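Side-chain contacts in Sf11-rnase (Nicotiana alata, PDB 1IOO), which cleaves RNA as a secreted T2-family ribonuclease of the style, associated with the gametophytic self-incompatibility by which the plant rejects its own pollen: residues A[58-63]-A[79-84]; A[3-8]-A[105-110]. All coordinates share one frame; numbering follows the deposited sequence.

Both contacts are buried and neither has a hydrogen bond across it, but they lie at different depths: interaction 2 is about 9 Å from the centre of the chain, interaction 1 about 16 Å (centre to centre). Interaction 1 packs helix 57-66 against the junction of helices 74-80 and 82-92, with an indole as its main surface and polar groups bonded to residues around the contact. Interaction 2 is made by leucine methyls, one meeting another leucine and one lying beside a helix carbonyl, and sets helix 101-113 on the central antiparallel sheet. Helix 101-113 joins the two: Phe105 CD2 lies 3.8 Å from Leu63 CD2, and Leu109 CD1 lies 3.7 Å from Met59 SD.

Interaction 1 (A[58-63]-A[79-84]); sequences KMLNDL and TEQPSW
Leu63 lies over one face of the Trp84 indole in a CH-pi contact, its CB 3.8 Å from the centroid of the six-membered ring and 23° off the ring normal. The methylene sits toward the rim of the face, 3.5 Å from Trp84 CZ2, and the backbone joins in, with Leu63 C 3.4 Å from the same CZ2. With CG anti to its carbonyl carbon (chi1 -60°), Trp84 sends the benzo end of its ring system across to helix 57-66.

The other apolar contact comes at the ring edge. Leu60 CD1 meets Trp84 CZ3 at 3.5 Å, near the ring plane, and the two side chains cross at about a right angle. Spaced three residues apart, Leu60 and Leu63 thus present one side of their helix to the indole. Trp84 NE1 donates to Trp67 O. Replacing the indole by an alanine side chain is likely to open a gap beside Leu60 and Leu63 and to leave the Trp67 carbonyl without this donor.

Gln81 marks the break between two helices: with positive phi it leaves helix 74-80 and occupies the N-cap position of helix 82-92, which carries His91, the proton acceptor of this RNase T2 enzyme.

The Gln81 amide carbon CD lies at the indole edge, in the ring plane, and its polar atoms are all bonded elsewhere: NE2 to the carbonyls of Phe55 and Arg78, OE1 to the Tyr52 hydroxyl. Gln69, which by similarity probably helps bind the 3'-phosphate end of RNA, accepts the backbone N-H groups of Ser83 and Trp84 through OE1.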
ATOM      1  N   LYS A  58       8.877 -13.697 -14.810  1.00 15.85           N
ATOM      2  CA  LYS A  58       9.488 -12.685 -13.951  1.00 16.87           C
ATOM      3  C   LYS A  58       8.454 -11.809 -13.259  1.00 15.04           C
ATOM      4  O   LYS A  58       8.526 -11.608 -12.047  1.00 14.09           O
ATOM      5  CB  LYS A  58      10.446 -11.794 -14.747  1.00 19.53           C
ATOM      6  CG  LYS A  58      11.183 -10.776 -13.883  1.00 22.82           C
ATOM      7  CD  LYS A  58      12.065  -9.868 -14.725  1.00 25.92           C
ATOM      8  CE  LYS A  58      12.866  -8.902 -13.862  1.00 27.69           C
ATOM      9  NZ  LYS A  58      12.006  -7.968 -13.081  1.00 29.71           N
ATOM     10  N   MET A  59       7.515 -11.261 -14.024  1.00 14.34           N
ATOM     11  CA  MET A  59       6.490 -10.400 -13.439  1.00 12.70           C
ATOM     12  C   MET A  59       5.741 -11.126 -12.331  1.00 12.64           C
ATOM     13  O   MET A  59       5.445 -10.547 -11.283  1.00 10.59           O
ATOM     14  CB  MET A  59       5.507  -9.916 -14.511  1.00 14.74           C
ATOM     15  CG  MET A  59       4.408  -8.993 -13.984  1.00 15.21           C
ATOM     16  SD  MET A  59       5.008  -7.463 -13.197  1.00 19.47           S
ATOM     17  CE  MET A  59       4.868  -6.314 -14.553  1.00 20.45           C
ATOM     18  N   LEU A  60       5.435 -12.399 -12.560  1.00 11.83           N
ATOM     19  CA  LEU A  60       4.736 -13.192 -11.566  1.00 10.66           C
ATOM     20  C   LEU A  60       5.577 -13.346 -10.299  1.00 10.65           C
ATOM     21  O   LEU A  60       5.074 -13.170  -9.191  1.00 10.91           O
ATOM     22  CB  LEU A  60       4.360 -14.565 -12.138  1.00  9.89           C
ATOM     23  CG  LEU A  60       3.719 -15.571 -11.174  1.00 12.06           C
ATOM     24  CD1 LEU A  60       2.539 -14.942 -10.440  1.00 11.80           C
ATOM     25  CD2 LEU A  60       3.262 -16.782 -11.971  1.00 12.49           C
ATOM     26  N   ASN A  61       6.860 -13.663 -10.461  1.00 10.95           N
ATOM     27  CA  ASN A  61       7.734 -13.807  -9.304  1.00 11.64           C
ATOM     28  C   ASN A  61       7.902 -12.481  -8.574  1.00 10.75           C
ATOM     29  O   ASN A  61       7.950 -12.443  -7.345  1.00 11.21           O
ATOM     30  CB  ASN A  61       9.115 -14.326  -9.712  1.00 12.38           C
ATOM     31  CG  ASN A  61       9.088 -15.777 -10.127  1.00 15.08           C
ATOM     32  OD1 ASN A  61       8.375 -16.590  -9.536  1.00 18.03           O
ATOM     33  ND2 ASN A  61       9.877 -16.118 -11.140  1.00 16.22           N
ATOM     34  N   ASP A  62       8.001 -11.394  -9.332  1.00 11.07           N
ATOM     35  CA  ASP A  62       8.163 -10.075  -8.736  1.00 10.44           C
ATOM     36  C   ASP A  62       6.937  -9.684  -7.923  1.00 10.34           C
ATOM     37  O   ASP A  62       7.057  -9.187  -6.803  1.00 10.47           O
ATOM     38  CB  ASP A  62       8.413  -9.004  -9.807  1.00 12.51           C
ATOM     39  CG  ASP A  62       9.807  -9.081 -10.413  1.00 16.48           C
ATOM     40  OD1 ASP A  62      10.708  -9.678  -9.791  1.00 18.45           O
ATOM     41  OD2 ASP A  62      10.005  -8.524 -11.511  1.00 19.23           O
ATOM     42  N   LEU A  63       5.754  -9.935  -8.477  1.00  9.50           N
ATOM     43  CA  LEU A  63       4.519  -9.576  -7.796  1.00  7.99           C
ATOM     44  C   LEU A  63       4.265 -10.453  -6.582  1.00  9.34           C
ATOM     45  O   LEU A  63       3.790  -9.968  -5.558  1.00  9.21           O
ATOM     46  CB  LEU A  63       3.332  -9.645  -8.759  1.00  8.41           C
ATOM     47  CG  LEU A  63       3.310  -8.513  -9.789  1.00  9.09           C
ATOM     48  CD1 LEU A  63       2.235  -8.800 -10.831  1.00 11.46           C
ATOM     49  CD2 LEU A  63       3.065  -7.181  -9.086  1.00 10.71           C
ATOM     50  N   THR A  79      -1.463 -18.821  -9.354  1.00 11.54           N
ATOM     51  CA  THR A  79      -2.243 -19.356 -10.463  1.00 12.91           C
ATOM     52  C   THR A  79      -3.472 -18.508 -10.794  1.00 11.61           C
ATOM     53  O   THR A  79      -3.652 -18.097 -11.942  1.00 12.68           O
ATOM     54  CB  THR A  79      -2.718 -20.799 -10.162  1.00 14.88           C
ATOM     55  OG1 THR A  79      -1.580 -21.633  -9.916  1.00 17.71           O
ATOM     56  CG2 THR A  79      -3.494 -21.361 -11.347  1.00 17.04           C
ATOM     57  N   GLU A  80      -4.307 -18.235  -9.796  1.00 10.25           N
ATOM     58  CA  GLU A  80      -5.555 -17.515 -10.041  1.00 10.52           C
ATOM     59  C   GLU A  80      -5.441 -16.011  -9.789  1.00  7.71           C
ATOM     60  O   GLU A  80      -6.335 -15.253 -10.171  1.00  7.93           O
ATOM     61  CB  GLU A  80      -6.686 -18.134  -9.222  1.00 12.67           C
ATOM     62  CG  GLU A  80      -6.866 -19.633  -9.467  1.00 17.45           C
ATOM     63  CD  GLU A  80      -6.879 -20.002 -10.943  1.00 21.47           C
ATOM     64  OE1 GLU A  80      -7.501 -19.272 -11.739  1.00 22.16           O
ATOM     65  OE2 GLU A  80      -6.273 -21.030 -11.306  1.00 26.50           O
ATOM     66  N   GLN A  81      -4.370 -15.586  -9.122  1.00  7.91           N
ATOM     67  CA  GLN A  81      -4.096 -14.156  -8.902  1.00  7.70           C
ATOM     68  C   GLN A  81      -5.369 -13.364  -8.533  1.00  7.79           C
ATOM     69  O   GLN A  81      -5.653 -12.307  -9.103  1.00  7.49           O
ATOM     70  CB  GLN A  81      -3.461 -13.617 -10.195  1.00  7.85           C
ATOM     71  CG  GLN A  81      -2.234 -14.458 -10.593  1.00  8.15           C
ATOM     72  CD  GLN A  81      -1.621 -14.125 -11.935  1.00  6.75           C
ATOM     73  OE1 GLN A  81      -1.840 -13.055 -12.502  1.00  7.45           O
ATOM     74  NE2 GLN A  81      -0.821 -15.055 -12.446  1.00 10.38           N
ATOM     75  N   PRO A  82      -6.095 -13.816  -7.508  1.00  7.79           N
ATOM     76  CA  PRO A  82      -7.335 -13.158  -7.086  1.00  7.37           C
ATOM     77  C   PRO A  82      -7.228 -11.701  -6.643  1.00  7.83           C
ATOM     78  O   PRO A  82      -8.069 -10.878  -7.008  1.00  8.18           O
ATOM     79  CB  PRO A  82      -7.845 -14.073  -5.977  1.00  7.65           C
ATOM     80  CG  PRO A  82      -6.584 -14.592  -5.370  1.00  7.07           C
ATOM     81  CD  PRO A  82      -5.723 -14.894  -6.572  1.00  7.87           C
ATOM     82  N   SER A  83      -6.213 -11.375  -5.852  1.00  7.76           N
ATOM     83  CA  SER A  83      -6.086 -10.016  -5.348  1.00  7.66           C
ATOM     84  C   SER A  83      -5.580  -9.058  -6.406  1.00  7.29           C
ATOM     85  O   SER A  83      -6.047  -7.923  -6.485  1.00  7.32           O
ATOM     86  CB  SER A  83      -5.202  -9.978  -4.106  1.00 10.20           C
ATOM     87  OG  SER A  83      -5.809 -10.747  -3.085  1.00 12.13           O
ATOM     88  N   TRP A  84      -4.619  -9.497  -7.214  1.00  7.49           N
ATOM     89  CA  TRP A  84      -4.121  -8.645  -8.279  1.00  7.24           C
ATOM     90  C   TRP A  84      -5.237  -8.324  -9.261  1.00  7.68           C
ATOM     91  O   TRP A  84      -5.379  -7.182  -9.700  1.00  7.41           O
ATOM     92  CB  TRP A  84      -2.945  -9.302  -9.008  1.00  7.18           C
ATOM     93  CG  TRP A  84      -1.797  -9.588  -8.095  1.00  6.29           C
ATOM     94  CD1 TRP A  84      -1.463  -8.897  -6.953  1.00  6.86           C
ATOM     95  CD2 TRP A  84      -0.851 -10.664  -8.203  1.00  8.61           C
ATOM     96  NE1 TRP A  84      -0.382  -9.491  -6.346  1.00  8.19           N
ATOM     97  CE2 TRP A  84       0.014 -10.571  -7.088  1.00  8.48           C
ATOM     98  CE3 TRP A  84      -0.653 -11.699  -9.129  1.00  9.54           C
ATOM     99  CZ2 TRP A  84       1.059 -11.476  -6.870  1.00  8.04           C
ATOM    100  CZ3 TRP A  84       0.393 -12.604  -8.911  1.00  9.33           C
ATOM    101  CH2 TRP A  84       1.232 -12.481  -7.788  1.00 10.37           C
TER

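Interaction 2 (A[3-8]-A[105-110]); sequences EYLQLV and FGLALR
The hydrophobic layer between the central antiparallel sheet and helix 101-113 contains this contact, in which Leu5 and Leu7 of strand 4-10 face Leu107 and Ala108 of the helix. Leu5 and Leu107 meet tip to tip, Leu5 CD1 lying 3.7 Å from Leu107 CD2. The two leucines use different torsions to meet: Leu107 has CG anti to its backbone N (chi1 176°), whereas Leu5 has CG anti to its carbonyl carbon (chi1 -77°), and each ends with one methyl directed at the other.

Farther along the strand the approach is looser. Leu7 CD1 is 4.2 Å from Ala108 O, a methyl packed beside a helix carbonyl, and the side chains of these two residues stay farther apart. Their CA atoms are 7.2 Å from each other, the closest pair of alpha carbons between the segments. Ala108 CB instead packs on Trp67.

In the alpha-plus-beta fold of RNase T2 enzymes, the contact joins the sheet to helix 101-113 in the protein core. Strand 4-10 lies between strands 30-37 and 162-170, with backbone bonds from Gln6 to Trp35 on one neighbour and from Leu5 to Phe170 and Leu7 to Ile168 on the other. At its start, a classic beta bulge sets Glu3 and Tyr4 opposite the single residue Asp37. Two catalytic histidines lie nearby but outside the two segments: the side chain of His32, the proton donor, is about 8 Å from that of Leu7, and that of His91, the proton acceptor, is about 8 Å from that of Leu5 (nearest atoms). Leu5 also packs on Pro36, Leu7 on Phe170 and Leu107 on Tyr99, which extends the apolar packing to strands 30-37 and 162-170 and to a loop.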
ATOM      1  N   GLU A   3      -6.903  12.985  -9.937  1.00 23.28           N
ATOM      2  CA  GLU A   3      -6.023  13.990  -9.353  1.00 22.20           C
ATOM      3  C   GLU A   3      -4.676  13.425  -8.902  1.00 20.03           C
ATOM      4  O   GLU A   3      -3.655  14.096  -9.041  1.00 19.73           O
ATOM      5  CB  GLU A   3      -6.728  14.671  -8.179  1.00 23.83           C
ATOM      6  CG  GLU A   3      -8.058  15.306  -8.570  1.00 28.01           C
ATOM      7  CD  GLU A   3      -8.711  16.059  -7.430  1.00 29.45           C
ATOM      8  OE1 GLU A   3      -8.846  15.481  -6.333  1.00 30.15           O
ATOM      9  OE2 GLU A   3      -9.096  17.230  -7.634  1.00 32.77           O
ATOM     10  N   TYR A   4      -4.657  12.213  -8.357  1.00 18.55           N
ATOM     11  CA  TYR A   4      -3.392  11.659  -7.878  1.00 15.78           C
ATOM     12  C   TYR A   4      -3.414  10.142  -7.792  1.00 14.32           C
ATOM     13  O   TYR A   4      -4.461   9.505  -7.906  1.00 13.55           O
ATOM     14  CB  TYR A   4      -3.076  12.230  -6.487  1.00 14.38           C
ATOM     15  CG  TYR A   4      -4.074  11.830  -5.415  1.00 15.07           C
ATOM     16  CD1 TYR A   4      -3.877  10.690  -4.635  1.00 15.33           C
ATOM     17  CD2 TYR A   4      -5.242  12.568  -5.210  1.00 16.17           C
ATOM     18  CE1 TYR A   4      -4.817  10.295  -3.682  1.00 16.13           C
ATOM     19  CE2 TYR A   4      -6.188  12.182  -4.263  1.00 15.18           C
ATOM     20  CZ  TYR A   4      -5.975  11.048  -3.505  1.00 16.09           C
ATOM     21  OH  TYR A   4      -6.926  10.651  -2.591  1.00 17.71           O
ATOM     22  N   LEU A   5      -2.228   9.573  -7.611  1.00 12.26           N
ATOM     23  CA  LEU A   5      -2.061   8.142  -7.419  1.00 11.46           C
ATOM     24  C   LEU A   5      -1.600   7.883  -6.001  1.00 10.36           C
ATOM     25  O   LEU A   5      -0.670   8.535  -5.525  1.00 12.02           O
ATOM     26  CB  LEU A   5      -0.985   7.579  -8.350  1.00 11.41           C
ATOM     27  CG  LEU A   5      -1.249   7.330  -9.826  1.00 13.84           C
ATOM     28  CD1 LEU A   5       0.063   6.930 -10.487  1.00 13.40           C
ATOM     29  CD2 LEU A   5      -2.286   6.226  -9.991  1.00 12.60           C
ATOM     30  N   GLN A   6      -2.252   6.960  -5.309  1.00  9.14           N
ATOM     31  CA  GLN A   6      -1.835   6.644  -3.962  1.00 10.12           C
ATOM     32  C   GLN A   6      -1.264   5.241  -3.877  1.00  9.57           C
ATOM     33  O   GLN A   6      -1.967   4.258  -4.112  1.00  9.71           O
ATOM     34  CB  GLN A   6      -2.995   6.770  -2.962  1.00 11.93           C
ATOM     35  CG  GLN A   6      -2.531   6.445  -1.542  1.00 14.57           C
ATOM     36  CD  GLN A   6      -3.625   6.501  -0.501  1.00 18.92           C
ATOM     37  OE1 GLN A   6      -3.367   6.302   0.686  1.00 23.28           O
ATOM     38  NE2 GLN A   6      -4.852   6.765  -0.935  1.00 23.46           N
ATOM     39  N   LEU A   7       0.033   5.152  -3.603  1.00  8.76           N
ATOM     40  CA  LEU A   7       0.647   3.859  -3.381  1.00  9.28           C
ATOM     41  C   LEU A   7       0.390   3.447  -1.945  1.00  9.09           C
ATOM     42  O   LEU A   7       0.784   4.156  -1.014  1.00  9.47           O
ATOM     43  CB  LEU A   7       2.159   3.915  -3.636  1.00  9.65           C
ATOM     44  CG  LEU A   7       2.912   2.609  -3.345  1.00  9.17           C
ATOM     45  CD1 LEU A   7       2.604   1.577  -4.421  1.00 10.78           C
ATOM     46  CD2 LEU A   7       4.410   2.881  -3.287  1.00 10.95           C
ATOM     47  N   VAL A   8      -0.323   2.344  -1.759  1.00  8.59           N
ATOM     48  CA  VAL A   8      -0.635   1.875  -0.422  1.00  8.64           C
ATOM     49  C   VAL A   8       0.226   0.692  -0.051  1.00  9.10           C
ATOM     50  O   VAL A   8       0.161  -0.360  -0.688  1.00  9.39           O
ATOM     51  CB  VAL A   8      -2.117   1.479  -0.294  1.00  9.61           C
ATOM     52  CG1 VAL A   8      -2.420   1.047   1.140  1.00 11.07           C
ATOM     53  CG2 VAL A   8      -2.996   2.652  -0.705  1.00 11.09           C
ATOM     54  N   PHE A 105       0.956  -2.466 -13.153  1.00  8.46           N
ATOM     55  CA  PHE A 105       1.645  -3.275 -12.161  1.00  9.48           C
ATOM     56  C   PHE A 105       3.140  -2.956 -12.142  1.00 10.18           C
ATOM     57  O   PHE A 105       3.764  -2.958 -11.083  1.00  9.67           O
ATOM     58  CB  PHE A 105       1.395  -4.766 -12.398  1.00  7.82           C
ATOM     59  CG  PHE A 105       0.050  -5.223 -11.912  1.00  8.64           C
ATOM     60  CD1 PHE A 105      -1.068  -5.180 -12.745  1.00  8.39           C
ATOM     61  CD2 PHE A 105      -0.111  -5.635 -10.596  1.00  8.55           C
ATOM     62  CE1 PHE A 105      -2.325  -5.538 -12.275  1.00  8.46           C
ATOM     63  CE2 PHE A 105      -1.367  -5.996 -10.107  1.00  9.57           C
ATOM     64  CZ  PHE A 105      -2.478  -5.947 -10.949  1.00  9.20           C
ATOM     65  N   GLY A 106       3.699  -2.653 -13.309  1.00  9.95           N
ATOM     66  CA  GLY A 106       5.111  -2.304 -13.376  1.00  9.84           C
ATOM     67  C   GLY A 106       5.376  -1.030 -12.594  1.00  9.43           C
ATOM     68  O   GLY A 106       6.405  -0.898 -11.926  1.00  9.02           O
ATOM     69  N   LEU A 107       4.450  -0.080 -12.689  1.00  9.30           N
ATOM     70  CA  LEU A 107       4.582   1.178 -11.956  1.00  9.20           C
ATOM     71  C   LEU A 107       4.534   0.928 -10.455  1.00  9.41           C
ATOM     72  O   LEU A 107       5.334   1.478  -9.699  1.00 10.43           O
ATOM     73  CB  LEU A 107       3.475   2.159 -12.338  1.00 10.61           C
ATOM     74  CG  LEU A 107       3.492   3.478 -11.546  1.00  9.35           C
ATOM     75  CD1 LEU A 107       4.817   4.196 -11.780  1.00 11.72           C
ATOM     76  CD2 LEU A 107       2.331   4.364 -11.966  1.00 13.68           C
ATOM     77  N   ALA A 108       3.588   0.098 -10.024  1.00  9.95           N
ATOM     78  CA  ALA A 108       3.468  -0.235  -8.613  1.00  8.87           C
ATOM     79  C   ALA A 108       4.790  -0.782  -8.079  1.00 10.52           C
ATOM     80  O   ALA A 108       5.250  -0.390  -7.010  1.00  9.37           O
ATOM     81  CB  ALA A 108       2.348  -1.254  -8.404  1.00  9.93           C
ATOM     82  N   LEU A 109       5.412  -1.675  -8.844  1.00 10.63           N
ATOM     83  CA  LEU A 109       6.684  -2.257  -8.445  1.00 10.31           C
ATOM     84  C   LEU A 109       7.782  -1.197  -8.400  1.00 11.26           C
ATOM     85  O   LEU A 109       8.599  -1.175  -7.479  1.00 11.53           O
ATOM     86  CB  LEU A 109       7.074  -3.388  -9.409  1.00 10.13           C
ATOM     87  CG  LEU A 109       6.219  -4.658  -9.308  1.00 11.51           C
ATOM     88  CD1 LEU A 109       6.546  -5.617 -10.443  1.00 11.80           C
ATOM     89  CD2 LEU A 109       6.473  -5.320  -7.963  1.00 12.63           C
ATOM     90  N   ARG A 110       7.789  -0.313  -9.394  1.00 10.37           N
ATOM     91  CA  ARG A 110       8.786   0.756  -9.457  1.00 11.93           C
ATOM     92  C   ARG A 110       8.665   1.696  -8.261  1.00 12.25           C
ATOM     93  O   ARG A 110       9.663   2.043  -7.629  1.00 13.53           O
ATOM     94  CB  ARG A 110       8.625   1.559 -10.753  1.00 14.34           C
ATOM     95  CG  ARG A 110       9.635   2.689 -10.924  1.00 18.37           C
ATOM     96  CD  ARG A 110       9.514   3.339 -12.296  1.00 22.15           C
ATOM     97  NE  ARG A 110       8.454   4.345 -12.369  1.00 26.57           N
ATOM     98  CZ  ARG A 110       8.524   5.546 -11.802  1.00 29.04           C
ATOM     99  NH1 ARG A 110       9.604   5.899 -11.114  1.00 30.80           N
ATOM    100  NH2 ARG A 110       7.520   6.406 -11.935  1.00 29.84           N
TER